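Local structure of ScaE cell-surface anchored scaffoldin protein (Ruminococcus flavefaciens, 2ZF9) at residues P32-T37 and D157-V162; M53-E58 and T67-Q72; A86-G91 and N108-A113; R95-K100 and G124-F129; L99-A104 and T153-L158. The protein probably binds dockerin modules through this cohesin module, tethering cellulosome components to the bacterial cell surface. All coordinates share one frame; numbering follows the deposited sequence.

Contact 1: P32-T37 and D157-V162; sequences PTLSIT and DLFTNV
Pro32 and Leu34 close on the ring of Phe159 within the hydrophobic core of a cohesin, a beta sandwich with jelly-roll topology. Pro32 comes just before strand 33-41 and Leu34 lies near its beginning. Phe159 comes from the short strand 158-160, which pairs antiparallel with 66-73 in the facing layer. The backbones stay well apart, the closest pair of CA atoms, Pro32 and Phe159, being 8.9 Å from each other, and the phenyl ring does the bridging.

The ring reaches across because CG of Phe159 lies anti to its own backbone N (chi1 -167°), which carries the phenyl group towards the strand 33-41. Pro32 and Leu34 both run antiparallel to the Phe159 side chain, passing alongside it, and meet the ring at a slant. They divide the ring between them: Pro32 lies by CE2, where its CB comes within 3.8 Å of Phe159 CE2, and Leu34 lies by CE1.

Around this cluster Tyr64 stacks on Phe159, and the helix 166-178 covers Pro32 with Met171 and Thr175. The same helix holds the backbone of Phe159 through a hydrogen bond from its N to Gln172 OE1, while Leu34 packs on Val57. In Leu34, CD1 runs on anti to CA (chi2 -175°), and it is the other branch that does the touching: its CD2 lies 3.8 Å from Phe159 CE1, while Pro32 CG comes to 3.6 Å from Phe159 CE2.

Contact 2: M53-E58 and T67-Q72; sequences MELSVE and TGLHIQ
Leu55 holds CG anti to its backbone N (chi1 172°), and its second torsion then swings CD2 out as the branch leading away from CA. Leu69 and Ile71 answer from the other layer with chains stretched the same way: in each, CD1 is anti to CA, with chi2 170° in Leu69 and 168° in Ile71. Leu55 CD2 therefore meets two outstretched methyls, one from each partner. It lies 3.8 Å from Leu69 CD1 and 3.9 Å from Ile71 CD1, fitting between two neighbours that stand two residues apart on one face of their strand. In both pairs the side chains run at a slant to one another.

This is the interior of the cohesin sandwich, close to the centre of the module. Strand 50-58 runs between 33-41 and 124-132 in one layer. Strand 66-73 belongs to the other, beside 109-115 and 142-149. The CA atoms of Leu55 and Ile71 are 8.9 Å apart, a separation bridged by side chains rather than by backbone pairing. The cluster continues on both sides, since Leu55 also packs on Ile36 and Val147, Leu69 on Leu34 and Leu126, and Ile71 on Val145. His70, between the two inward residues, points away from Leu55 and gives its ND1 to a hydrogen bond with Asp157 OD1.

Contact 3: A86-G91 and N108-A113; sequences ALATAG and NSFFTA
Leu87 and Phe110 bring their CA atoms to 7.9 Å, and Ala88 and Thr112 follow at 8.3 Å, so the nearest CA pairs advance in the same sense along both segments, without any strand pairing between them. Residues 109-113 are extended strand. The other segment kinks at Leu87, whose phi and psi of -82° and -28° are helical in type, and becomes extended again at Ala88, leading into the short strand 89-90. That kink lets two successive residues, Leu87 and Ala88, direct their CB atoms at the same neighbour.

The setting is the cohesin sandwich where one strand appears to be interrupted: 78-79 and 89-90 both pair antiparallel with 124-132, and this segment comes at the end of the excursion between them, consistent with one of the beta flaps known from this module.

Phe110 stands at the middle of the contact. Its CG sits between the backbone N and the carbonyl carbon (chi1 64°), which raises the ring from the strand towards Ala88. The alanine methyl approaches the CE2 corner of the ring at a slant. Leu87 meets the root of the same side chain instead, its CD1 lying 4.3 Å from Phe110 CB. Everything here is apolar, and the spacing is loose.

Beyond the two segments, Phe129 meets the Phe110 ring edge-to-face, Ile71 touches Phe110 from the adjoining strand, and Ala88 also packs on Ala102 and Trp127. On the strand side of the contact Thr112 OG1 is hydrogen-bonded to Leu69 O, and the closest approach across it is Ala88 CB to Phe110 CE2, 4.0 Å.

Contact 4: R95-K100 and G124-F129; sequences RLLELK and GVLWSF
Lys100 and Trp127 are the nearest CA pair, 9.7 Å apart, and each segment carries a classic beta bulge: Glu98 and Leu99 both face Gly115, and Leu126 and Trp127 both face Leu55. Trp127 crosses the gap with the far corner of its indole, CH2 lying 4.0 Å from Lys100 CB and 4.1 Å from Lys100 C, so the lysine meets the ring system at a slant with the start of its side chain. The rest of that chain turns back. Bends at chi3 (-83°) and chi4 fold it over its own segment, where NZ gives a hydrogen bond to Leu97 O at 2.8 Å, in the carbonyl plane and with a C=O...N angle of 152°. A second bond to Ala94 O grips the same amine, fixing it over the turn that precedes the strand. Leu97 adds a looser methyl contact, its CD1 standing 4.4 Å from Leu126 CD1.

The contact joins strand 99-106 to strand 124-132 across the cohesin sandwich. Ala90 of the short strand 89-90 touches both Lys100 and Trp127, while strand 109-115 lies alongside, with Thr112 against the indole and Thr114 against Leu97.

Contact 5: L99-A104 and T153-L158; sequences LKKAEA and TTNEDL
Glu103 and Asn155 reach for each other from opposite directions at the surface of the module, their CA atoms 10.4 Å apart. Glu103 holds CG between the backbone N and the carbonyl carbon (chi1 72°), and then runs out straight, so that its carboxylate stands clear of the strand. Asn155 belongs to a loop and has left-handed helical backbone angles. Its CG lies anti to the carbonyl carbon (chi1 -61°), which sends the amide towards the glutamate.

The flat groups meet almost at right angles, with the carboxylate and amide planes 81° apart. Glu103 OE2 comes to 3.5 Å from Asn155 ND2 and 4.0 Å from Asn155 OD1, the amide nitrogen being the nearer of the two.

Lys101, two residues earlier on the same face of the strand, extends beside the glutamate and forms a salt bridge from its NZ to Glu103 OE1 at 3.6 Å. The two carboxylate oxygens are thus turned to different neighbours, one to the ammonium and the other to the amide. The ammonium is also the part of Lys101 that approaches the loop, NZ being 4.3 Å from Asn155 OD1.

Phe111, on the adjoining strand 109-115, lies against both Glu103 and Asn155. The loop itself separates strands 142-149 and 158-160, both partners of 66-73, consistent with a beta flap interrupting one strand. It lies beside the face formed by 99-106, 109-115, 66-73 and 142-149, which probably corresponds to the dockerin-binding face of related cohesins.

Contacts 1 to 4 bury mostly apolar groups inside the sandwich, whereas contact 5 lies on its surface and brings charged and amide groups together. Contact 2 is closest to the centre of the module, about 7 Å from contact 1 (centre to centre); strands 33-41 and 50-58 join them in one layer, 158-160 and 66-73 in the other. Contact 3 adjoins contact 2 where 66-73 pairs with 109-115, and contact 4 adjoins it through 50-58 and 124-132. Contacts 4 and 5 share strand 99-106, with the root of Lys100 directed inward and Lys101 on the outer face. The apparent flaps enter differently: one supplies core packing in contact 3, the other a polar surface residue in contact 5.

Contact 1: P32-T37 and D157-V162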
# COMPACT_ATOMS: atom_id res chain seq x y z
N PRO A 32 -9.86 5.79 6.70
CA PRO A 32 -8.60 5.95 5.97
C PRO A 32 -8.67 5.66 4.48
O PRO A 32 -9.49 4.86 4.02
CB PRO A 32 -7.65 4.96 6.66
CG PRO A 32 -8.32 4.60 8.02
CD PRO A 32 -9.82 4.69 7.69
N THR A 33 -7.85 6.35 3.70
CA THR A 33 -7.64 5.96 2.33
C THR A 33 -6.19 5.60 2.20
O THR A 33 -5.33 6.43 2.51
CB THR A 33 -7.94 7.10 1.34
OG1 THR A 33 -9.31 7.51 1.51
CG2 THR A 33 -7.75 6.64 -0.09
N LEU A 34 -5.91 4.39 1.71
CA LEU A 34 -4.55 4.03 1.35
C LEU A 34 -4.48 4.10 -0.15
O LEU A 34 -5.36 3.55 -0.84
CB LEU A 34 -4.24 2.60 1.79
CG LEU A 34 -4.32 2.32 3.28
CD1 LEU A 34 -3.84 0.88 3.53
CD2 LEU A 34 -3.48 3.33 4.04
N SER A 35 -3.45 4.77 -0.66
CA SER A 35 -3.34 4.91 -2.12
C SER A 35 -1.92 4.63 -2.58
O SER A 35 -0.94 4.93 -1.87
CB SER A 35 -3.82 6.30 -2.58
OG SER A 35 -3.07 7.32 -1.98
N ILE A 36 -1.81 4.05 -3.77
CA ILE A 36 -0.50 3.80 -4.40
C ILE A 36 -0.40 4.68 -5.63
O ILE A 36 -1.41 4.91 -6.32
CB ILE A 36 -0.33 2.33 -4.76
CG1 ILE A 36 -0.25 1.50 -3.46
CG2 ILE A 36 0.90 2.10 -5.71
CD1 ILE A 36 -0.27 -0.02 -3.72
N THR A 37 0.81 5.18 -5.87
CA THR A 37 1.14 6.02 -7.02
C THR A 37 0.52 5.51 -8.32
O THR A 37 0.59 4.33 -8.64
CB THR A 37 2.69 6.10 -7.20
OG1 THR A 37 3.31 6.43 -5.93
CG2 THR A 37 3.06 7.16 -8.25
N ASP A 157 -2.83 -8.83 7.85
CA ASP A 157 -3.18 -7.56 7.24
C ASP A 157 -4.01 -6.75 8.24
O ASP A 157 -5.07 -7.19 8.73
CB ASP A 157 -3.93 -7.78 5.93
CG ASP A 157 -3.07 -8.48 4.86
OD1 ASP A 157 -1.95 -8.01 4.57
OD2 ASP A 157 -3.55 -9.51 4.32
N LEU A 158 -3.50 -5.57 8.56
CA LEU A 158 -4.03 -4.78 9.66
C LEU A 158 -3.93 -3.29 9.33
O LEU A 158 -3.01 -2.85 8.65
CB LEU A 158 -3.24 -4.99 10.96
CG LEU A 158 -3.22 -6.35 11.64
CD1 LEU A 158 -2.30 -6.26 12.84
CD2 LEU A 158 -4.64 -6.79 12.07
N PHE A 159 -4.90 -2.52 9.82
CA PHE A 159 -4.76 -1.07 9.80
C PHE A 159 -5.63 -0.54 10.92
O PHE A 159 -6.84 -0.39 10.74
CB PHE A 159 -5.17 -0.44 8.47
CG PHE A 159 -4.73 0.99 8.37
CD1 PHE A 159 -3.54 1.31 7.76
CD2 PHE A 159 -5.48 2.02 8.95
CE1 PHE A 159 -3.06 2.65 7.73
CE2 PHE A 159 -5.02 3.35 8.90
CZ PHE A 159 -3.80 3.65 8.30
N THR A 160 -5.03 -0.28 12.08
CA THR A 160 -5.83 -0.18 13.30
C THR A 160 -5.06 0.61 14.35
O THR A 160 -3.98 1.11 14.06
CB THR A 160 -6.29 -1.60 13.84
OG1 THR A 160 -7.35 -1.45 14.79
CG2 THR A 160 -5.12 -2.44 14.41
N ASN A 161 -5.66 0.76 15.54
CA ASN A 161 -5.10 1.63 16.58
C ASN A 161 -4.45 0.81 17.70
O ASN A 161 -4.51 -0.43 17.66
CB ASN A 161 -6.16 2.64 17.09
CG ASN A 161 -7.40 1.97 17.67
OD1 ASN A 161 -7.42 0.77 17.92
ND2 ASN A 161 -8.46 2.77 17.88
N VAL A 162 -3.83 1.44 18.69
CA VAL A 162 -3.10 0.61 19.66
C VAL A 162 -4.03 -0.29 20.49
O VAL A 162 -3.67 -1.43 20.78
CB VAL A 162 -2.09 1.38 20.57
CG1 VAL A 162 -1.08 2.14 19.72
CG2 VAL A 162 -2.78 2.31 21.53

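Contact 2: M53-E58 and T67-Q72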
# COMPACT_ATOMS: atom_id res chain seq x y z
N MSE A 53 7.80 4.35 -6.27
CA MSE A 53 6.37 4.24 -5.96
C MSE A 53 6.14 4.53 -4.48
O MSE A 53 7.03 4.28 -3.66
CB MSE A 53 5.91 2.81 -6.29
CG MSE A 53 6.13 2.40 -7.79
SE MSE A 53 4.95 3.49 -8.96
CE MSE A 53 3.26 2.50 -8.61
N GLU A 54 4.96 5.06 -4.16
CA GLU A 54 4.59 5.41 -2.77
C GLU A 54 3.25 4.83 -2.37
O GLU A 54 2.27 4.93 -3.11
CB GLU A 54 4.53 6.94 -2.60
CG GLU A 54 5.91 7.61 -2.78
CD GLU A 54 5.84 9.11 -2.89
OE1 GLU A 54 4.81 9.68 -3.36
OE2 GLU A 54 6.83 9.73 -2.48
N LEU A 55 3.21 4.24 -1.17
CA LEU A 55 1.96 3.94 -0.50
C LEU A 55 1.70 5.07 0.48
O LEU A 55 2.50 5.31 1.39
CB LEU A 55 2.02 2.58 0.21
CG LEU A 55 0.85 2.16 1.13
CD1 LEU A 55 -0.43 1.98 0.35
CD2 LEU A 55 1.20 0.82 1.81
N SER A 56 0.58 5.77 0.28
CA SER A 56 0.21 6.91 1.14
C SER A 56 -1.04 6.67 1.97
O SER A 56 -1.87 5.83 1.61
CB SER A 56 -0.01 8.16 0.25
OG SER A 56 1.23 8.53 -0.36
N VAL A 57 -1.15 7.43 3.07
CA VAL A 57 -2.29 7.39 4.00
C VAL A 57 -2.93 8.78 4.04
O VAL A 57 -2.23 9.79 4.09
CB VAL A 57 -1.83 7.07 5.45
CG1 VAL A 57 -3.02 7.13 6.41
CG2 VAL A 57 -1.18 5.69 5.54
N GLU A 58 -4.25 8.84 3.98
CA GLU A 58 -4.97 10.09 4.13
C GLU A 58 -6.13 9.81 5.04
O GLU A 58 -6.67 8.69 5.04
CB GLU A 58 -5.48 10.55 2.76
CG GLU A 58 -5.78 12.03 2.70
CD GLU A 58 -6.40 12.48 1.35
OE1 GLU A 58 -5.86 12.12 0.26
OE2 GLU A 58 -7.43 13.20 1.41
N THR A 67 -0.08 -1.47 11.69
CA THR A 67 -0.41 -1.76 10.27
C THR A 67 0.33 -3.01 9.84
O THR A 67 1.40 -3.37 10.39
CB THR A 67 -0.05 -0.61 9.27
OG1 THR A 67 1.38 -0.51 9.13
CG2 THR A 67 -0.63 0.74 9.72
N GLY A 68 -0.27 -3.70 8.88
CA GLY A 68 0.37 -4.88 8.27
C GLY A 68 -0.19 -4.81 6.86
O GLY A 68 -1.41 -4.94 6.66
N LEU A 69 0.67 -4.52 5.89
CA LEU A 69 0.17 -4.23 4.54
C LEU A 69 0.99 -4.95 3.51
O LEU A 69 2.21 -4.75 3.43
CB LEU A 69 0.16 -2.73 4.29
CG LEU A 69 -0.76 -1.90 5.19
CD1 LEU A 69 -0.45 -0.42 4.98
CD2 LEU A 69 -2.24 -2.16 4.89
N HIS A 70 0.33 -5.82 2.73
CA HIS A 70 1.01 -6.54 1.67
C HIS A 70 0.82 -5.79 0.37
O HIS A 70 -0.30 -5.44 -0.01
CB HIS A 70 0.44 -7.95 1.50
CG HIS A 70 0.86 -8.90 2.58
ND1 HIS A 70 0.14 -9.09 3.73
CD2 HIS A 70 1.92 -9.75 2.65
CE1 HIS A 70 0.73 -10.00 4.48
NE2 HIS A 70 1.81 -10.43 3.84
N ILE A 71 1.92 -5.53 -0.33
CA ILE A 71 1.82 -4.85 -1.60
C ILE A 71 2.19 -5.87 -2.67
O ILE A 71 3.23 -6.52 -2.56
CB ILE A 71 2.81 -3.64 -1.64
CG1 ILE A 71 2.35 -2.61 -0.58
CG2 ILE A 71 2.89 -3.01 -3.06
CD1 ILE A 71 3.36 -1.55 -0.33
N GLN A 72 1.33 -6.03 -3.67
CA GLN A 72 1.64 -6.97 -4.74
C GLN A 72 1.63 -6.21 -6.06
O GLN A 72 0.95 -5.18 -6.18
CB GLN A 72 0.63 -8.12 -4.78
CG GLN A 72 -0.77 -7.68 -5.09
CD GLN A 72 -1.74 -8.84 -5.07
OE1 GLN A 72 -1.50 -9.89 -4.43
NE2 GLN A 72 -2.87 -8.66 -5.75

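Contact 3: A86-G91 and N108-A113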
# COMPACT_ATOMS: atom_id res chain seq x y z
N ALA A 86 17.48 -2.63 1.52
CA ALA A 86 16.09 -2.38 1.97
C ALA A 86 15.09 -2.49 0.82
O ALA A 86 15.31 -1.92 -0.28
CB ALA A 86 15.99 -1.01 2.63
N LEU A 87 13.97 -3.17 1.07
CA LEU A 87 12.95 -3.38 0.03
C LEU A 87 12.04 -2.18 -0.10
O LEU A 87 11.48 -1.94 -1.17
CB LEU A 87 12.09 -4.58 0.36
CG LEU A 87 12.82 -5.92 0.45
CD1 LEU A 87 11.78 -6.97 0.64
CD2 LEU A 87 13.64 -6.18 -0.81
N ALA A 88 11.88 -1.44 1.00
CA ALA A 88 11.12 -0.20 1.00
C ALA A 88 11.67 0.64 2.15
O ALA A 88 12.32 0.10 3.04
CB ALA A 88 9.65 -0.47 1.20
N THR A 89 11.39 1.94 2.11
CA THR A 89 11.82 2.90 3.13
C THR A 89 10.61 3.65 3.68
O THR A 89 9.79 4.20 2.91
CB THR A 89 12.74 3.91 2.44
OG1 THR A 89 13.95 3.22 2.09
CG2 THR A 89 13.08 5.10 3.39
N ALA A 90 10.48 3.69 5.02
CA ALA A 90 9.35 4.41 5.62
C ALA A 90 9.39 5.90 5.31
O ALA A 90 10.45 6.52 5.29
CB ALA A 90 9.33 4.18 7.16
N GLY A 91 8.21 6.49 5.06
CA GLY A 91 8.13 7.92 4.74
C GLY A 91 7.64 8.74 5.93
O GLY A 91 7.51 8.23 7.08
N ASN A 108 6.39 -11.57 -6.43
CA ASN A 108 5.72 -10.34 -6.86
C ASN A 108 4.98 -9.61 -5.72
O ASN A 108 3.96 -8.98 -5.94
CB ASN A 108 4.81 -10.60 -8.07
CG ASN A 108 3.56 -11.33 -7.69
OD1 ASN A 108 3.62 -12.28 -6.92
ND2 ASN A 108 2.41 -10.87 -8.17
N SER A 109 5.53 -9.65 -4.50
CA SER A 109 4.88 -8.98 -3.37
C SER A 109 5.86 -8.81 -2.21
O SER A 109 6.80 -9.61 -2.05
CB SER A 109 3.64 -9.78 -2.91
OG SER A 109 4.00 -11.00 -2.28
N PHE A 110 5.60 -7.80 -1.38
CA PHE A 110 6.35 -7.65 -0.13
C PHE A 110 5.39 -7.22 1.00
O PHE A 110 4.26 -6.81 0.78
CB PHE A 110 7.57 -6.69 -0.29
CG PHE A 110 7.20 -5.26 -0.63
CD1 PHE A 110 6.97 -4.88 -1.97
CD2 PHE A 110 7.11 -4.29 0.37
CE1 PHE A 110 6.63 -3.57 -2.32
CE2 PHE A 110 6.79 -2.95 0.04
CZ PHE A 110 6.55 -2.57 -1.29
N PHE A 111 5.87 -7.35 2.21
CA PHE A 111 5.05 -7.09 3.38
C PHE A 111 5.66 -5.94 4.16
O PHE A 111 6.90 -5.87 4.33
CB PHE A 111 4.96 -8.34 4.26
CG PHE A 111 4.21 -8.13 5.57
CD1 PHE A 111 2.85 -7.78 5.56
CD2 PHE A 111 4.85 -8.31 6.78
CE1 PHE A 111 2.13 -7.61 6.76
CE2 PHE A 111 4.18 -8.15 7.99
CZ PHE A 111 2.82 -7.81 8.00
N THR A 112 4.80 -5.04 4.62
CA THR A 112 5.24 -3.93 5.48
C THR A 112 4.45 -3.97 6.78
O THR A 112 3.29 -4.39 6.77
CB THR A 112 5.01 -2.56 4.82
OG1 THR A 112 3.58 -2.37 4.59
CG2 THR A 112 5.83 -2.44 3.48
N ALA A 113 5.04 -3.52 7.88
CA ALA A 113 4.35 -3.54 9.20
C ALA A 113 4.84 -2.36 10.02
O ALA A 113 5.98 -1.94 9.89
CB ALA A 113 4.60 -4.88 9.98

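Contact 4: R95-K100 and G124-F129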
# COMPACT_ATOMS: atom_id res chain seq x y z
N ARG A 95 6.76 8.65 10.56
CA ARG A 95 7.97 9.24 11.20
C ARG A 95 7.96 9.10 12.70
O ARG A 95 9.03 9.00 13.31
CB ARG A 95 8.15 10.73 10.81
CG ARG A 95 7.00 11.62 11.28
CD ARG A 95 7.21 13.05 10.78
NE ARG A 95 6.19 14.00 11.26
CZ ARG A 95 5.01 14.18 10.69
NH1 ARG A 95 4.63 13.47 9.61
NH2 ARG A 95 4.20 15.11 11.17
N LEU A 96 6.78 9.06 13.32
CA LEU A 96 6.68 8.88 14.77
C LEU A 96 6.42 7.44 15.19
O LEU A 96 6.52 7.12 16.37
CB LEU A 96 5.54 9.74 15.34
CG LEU A 96 5.55 11.23 14.96
CD1 LEU A 96 4.36 11.89 15.65
CD2 LEU A 96 6.91 11.90 15.32
N LEU A 97 6.06 6.55 14.24
CA LEU A 97 5.78 5.15 14.63
C LEU A 97 7.06 4.50 15.11
O LEU A 97 8.10 4.65 14.48
CB LEU A 97 5.14 4.37 13.47
CG LEU A 97 3.81 4.97 12.99
CD1 LEU A 97 3.41 4.34 11.65
CD2 LEU A 97 2.69 4.79 13.99
N GLU A 98 7.00 3.79 16.25
CA GLU A 98 8.20 3.25 16.88
C GLU A 98 8.75 2.00 16.18
O GLU A 98 9.96 1.81 16.15
CB GLU A 98 7.92 2.97 18.36
CG GLU A 98 7.57 4.29 19.08
CD GLU A 98 6.83 4.10 20.40
OE1 GLU A 98 6.72 2.96 20.90
OE2 GLU A 98 6.36 5.12 20.93
N LEU A 99 7.86 1.20 15.59
CA LEU A 99 8.24 -0.03 14.86
C LEU A 99 7.89 0.15 13.37
O LEU A 99 6.74 0.52 13.03
CB LEU A 99 7.48 -1.23 15.41
CG LEU A 99 7.51 -2.53 14.56
CD1 LEU A 99 8.94 -3.07 14.31
CD2 LEU A 99 6.62 -3.64 15.16
N LYS A 100 8.86 -0.11 12.50
CA LYS A 100 8.62 -0.07 11.04
C LYS A 100 9.49 -1.15 10.42
O LYS A 100 10.71 -1.17 10.66
CB LYS A 100 9.02 1.28 10.44
CG LYS A 100 8.24 2.46 10.97
CD LYS A 100 8.67 3.79 10.38
CE LYS A 100 9.88 4.39 11.09
NZ LYS A 100 9.52 5.33 12.17
N GLY A 124 0.19 11.10 4.77
CA GLY A 124 1.35 11.30 3.92
C GLY A 124 1.92 9.97 3.44
O GLY A 124 1.24 8.93 3.49
N VAL A 125 3.16 9.99 2.99
CA VAL A 125 3.79 8.76 2.46
C VAL A 125 4.20 7.81 3.60
O VAL A 125 5.02 8.16 4.47
CB VAL A 125 5.06 9.08 1.62
CG1 VAL A 125 5.79 7.79 1.19
CG2 VAL A 125 4.70 9.87 0.37
N LEU A 126 3.63 6.60 3.59
CA LEU A 126 3.98 5.60 4.58
C LEU A 126 5.22 4.82 4.14
O LEU A 126 6.17 4.61 4.95
CB LEU A 126 2.76 4.68 4.83
CG LEU A 126 2.75 3.80 6.07
CD1 LEU A 126 2.54 4.64 7.30
CD2 LEU A 126 1.66 2.66 5.97
N TRP A 127 5.23 4.36 2.88
CA TRP A 127 6.37 3.59 2.37
C TRP A 127 6.69 4.04 0.97
O TRP A 127 5.79 4.36 0.18
CB TRP A 127 6.07 2.10 2.35
CG TRP A 127 5.94 1.52 3.67
CD1 TRP A 127 4.76 1.23 4.34
CD2 TRP A 127 7.00 1.11 4.53
NE1 TRP A 127 5.05 0.71 5.57
CE2 TRP A 127 6.42 0.61 5.71
CE3 TRP A 127 8.41 1.12 4.41
CZ2 TRP A 127 7.18 0.10 6.78
CZ3 TRP A 127 9.17 0.62 5.47
CH2 TRP A 127 8.55 0.11 6.64
N SER A 128 7.99 4.09 0.67
CA SER A 128 8.44 4.33 -0.67
C SER A 128 9.25 3.10 -1.14
O SER A 128 9.94 2.47 -0.35
CB SER A 128 9.29 5.62 -0.63
OG SER A 128 10.01 5.75 -1.80
N PHE A 129 9.19 2.77 -2.42
CA PHE A 129 9.85 1.57 -2.95
C PHE A 129 10.03 1.73 -4.46
O PHE A 129 9.43 2.62 -5.07
CB PHE A 129 9.06 0.27 -2.62
CG PHE A 129 7.60 0.30 -3.06
CD1 PHE A 129 6.65 1.02 -2.34
CD2 PHE A 129 7.18 -0.40 -4.22
CE1 PHE A 129 5.30 1.03 -2.73
CE2 PHE A 129 5.83 -0.39 -4.62
CZ PHE A 129 4.90 0.34 -3.87

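Contact 5: L99-A104 and T153-L158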
# COMPACT_ATOMS: atom_id res chain seq x y z
N LEU A 99 7.86 1.20 15.59
CA LEU A 99 8.24 -0.03 14.86
C LEU A 99 7.89 0.15 13.37
O LEU A 99 6.74 0.52 13.03
CB LEU A 99 7.48 -1.23 15.41
CG LEU A 99 7.51 -2.53 14.56
CD1 LEU A 99 8.94 -3.07 14.31
CD2 LEU A 99 6.62 -3.64 15.16
N LYS A 100 8.86 -0.11 12.50
CA LYS A 100 8.62 -0.07 11.04
C LYS A 100 9.49 -1.15 10.42
O LYS A 100 10.71 -1.17 10.66
CB LYS A 100 9.02 1.28 10.44
CG LYS A 100 8.24 2.46 10.97
CD LYS A 100 8.67 3.79 10.38
CE LYS A 100 9.88 4.39 11.09
NZ LYS A 100 9.52 5.33 12.17
N LYS A 101 8.90 -2.04 9.64
CA LYS A 101 9.75 -3.00 8.91
C LYS A 101 9.18 -3.36 7.54
O LYS A 101 7.94 -3.38 7.35
CB LYS A 101 10.00 -4.28 9.73
CG LYS A 101 8.74 -5.00 10.14
CD LYS A 101 8.98 -6.47 10.56
CE LYS A 101 7.63 -7.23 10.55
NZ LYS A 101 7.68 -8.59 11.19
N ALA A 102 10.07 -3.61 6.58
CA ALA A 102 9.68 -4.08 5.26
C ALA A 102 10.44 -5.36 4.98
O ALA A 102 11.68 -5.44 5.20
CB ALA A 102 10.02 -3.01 4.20
N GLU A 103 9.73 -6.37 4.50
CA GLU A 103 10.37 -7.66 4.32
C GLU A 103 9.79 -8.42 3.13
O GLU A 103 8.67 -8.11 2.65
CB GLU A 103 10.26 -8.47 5.61
CG GLU A 103 8.89 -8.94 5.85
CD GLU A 103 8.73 -9.71 7.15
OE1 GLU A 103 9.37 -9.35 8.14
OE2 GLU A 103 7.93 -10.67 7.18
N ALA A 104 10.55 -9.41 2.67
CA ALA A 104 10.18 -10.20 1.50
C ALA A 104 8.92 -10.99 1.75
O ALA A 104 8.64 -11.37 2.91
CB ALA A 104 11.37 -11.17 1.11
N THR A 153 -2.76 -15.98 9.94
CA THR A 153 -2.44 -16.13 11.35
C THR A 153 -1.15 -15.43 11.74
O THR A 153 -0.96 -15.12 12.91
CB THR A 153 -2.42 -17.62 11.83
OG1 THR A 153 -1.29 -18.30 11.27
CG2 THR A 153 -3.68 -18.32 11.40
N THR A 154 -0.27 -15.17 10.77
CA THR A 154 0.95 -14.43 11.03
C THR A 154 1.08 -13.39 9.91
O THR A 154 0.47 -13.54 8.85
CB THR A 154 2.22 -15.33 10.99
OG1 THR A 154 2.36 -15.88 9.68
CG2 THR A 154 2.14 -16.49 12.01
N ASN A 155 1.86 -12.34 10.16
CA ASN A 155 1.94 -11.19 9.25
C ASN A 155 0.55 -10.76 8.80
O ASN A 155 0.30 -10.56 7.60
CB ASN A 155 2.86 -11.49 8.07
CG ASN A 155 4.31 -11.78 8.51
OD1 ASN A 155 4.76 -11.36 9.58
ND2 ASN A 155 5.03 -12.53 7.68
N GLU A 156 -0.37 -10.64 9.76
CA GLU A 156 -1.74 -10.27 9.43
C GLU A 156 -1.82 -8.94 8.72
O GLU A 156 -1.02 -8.02 8.99
CB GLU A 156 -2.59 -10.17 10.69
CG GLU A 156 -2.95 -11.49 11.33
CD GLU A 156 -3.62 -11.23 12.67
OE1 GLU A 156 -4.87 -11.25 12.73
OE2 GLU A 156 -2.89 -10.90 13.64
N ASP A 157 -2.83 -8.83 7.85
CA ASP A 157 -3.18 -7.56 7.24
C ASP A 157 -4.01 -6.75 8.24
O ASP A 157 -5.07 -7.19 8.73
CB ASP A 157 -3.93 -7.78 5.93
CG ASP A 157 -3.07 -8.48 4.86
OD1 ASP A 157 -1.95 -8.01 4.57
OD2 ASP A 157 -3.55 -9.51 4.32
N LEU A 158 -3.50 -5.57 8.56
CA LEU A 158 -4.03 -4.78 9.66
C LEU A 158 -3.93 -3.29 9.33
O LEU A 158 -3.01 -2.85 8.65
CB LEU A 158 -3.24 -4.99 10.96
CG LEU A 158 -3.22 -6.35 11.64
CD1 LEU A 158 -2.30 -6.26 12.84
CD2 LEU A 158 -4.64 -6.79 12.07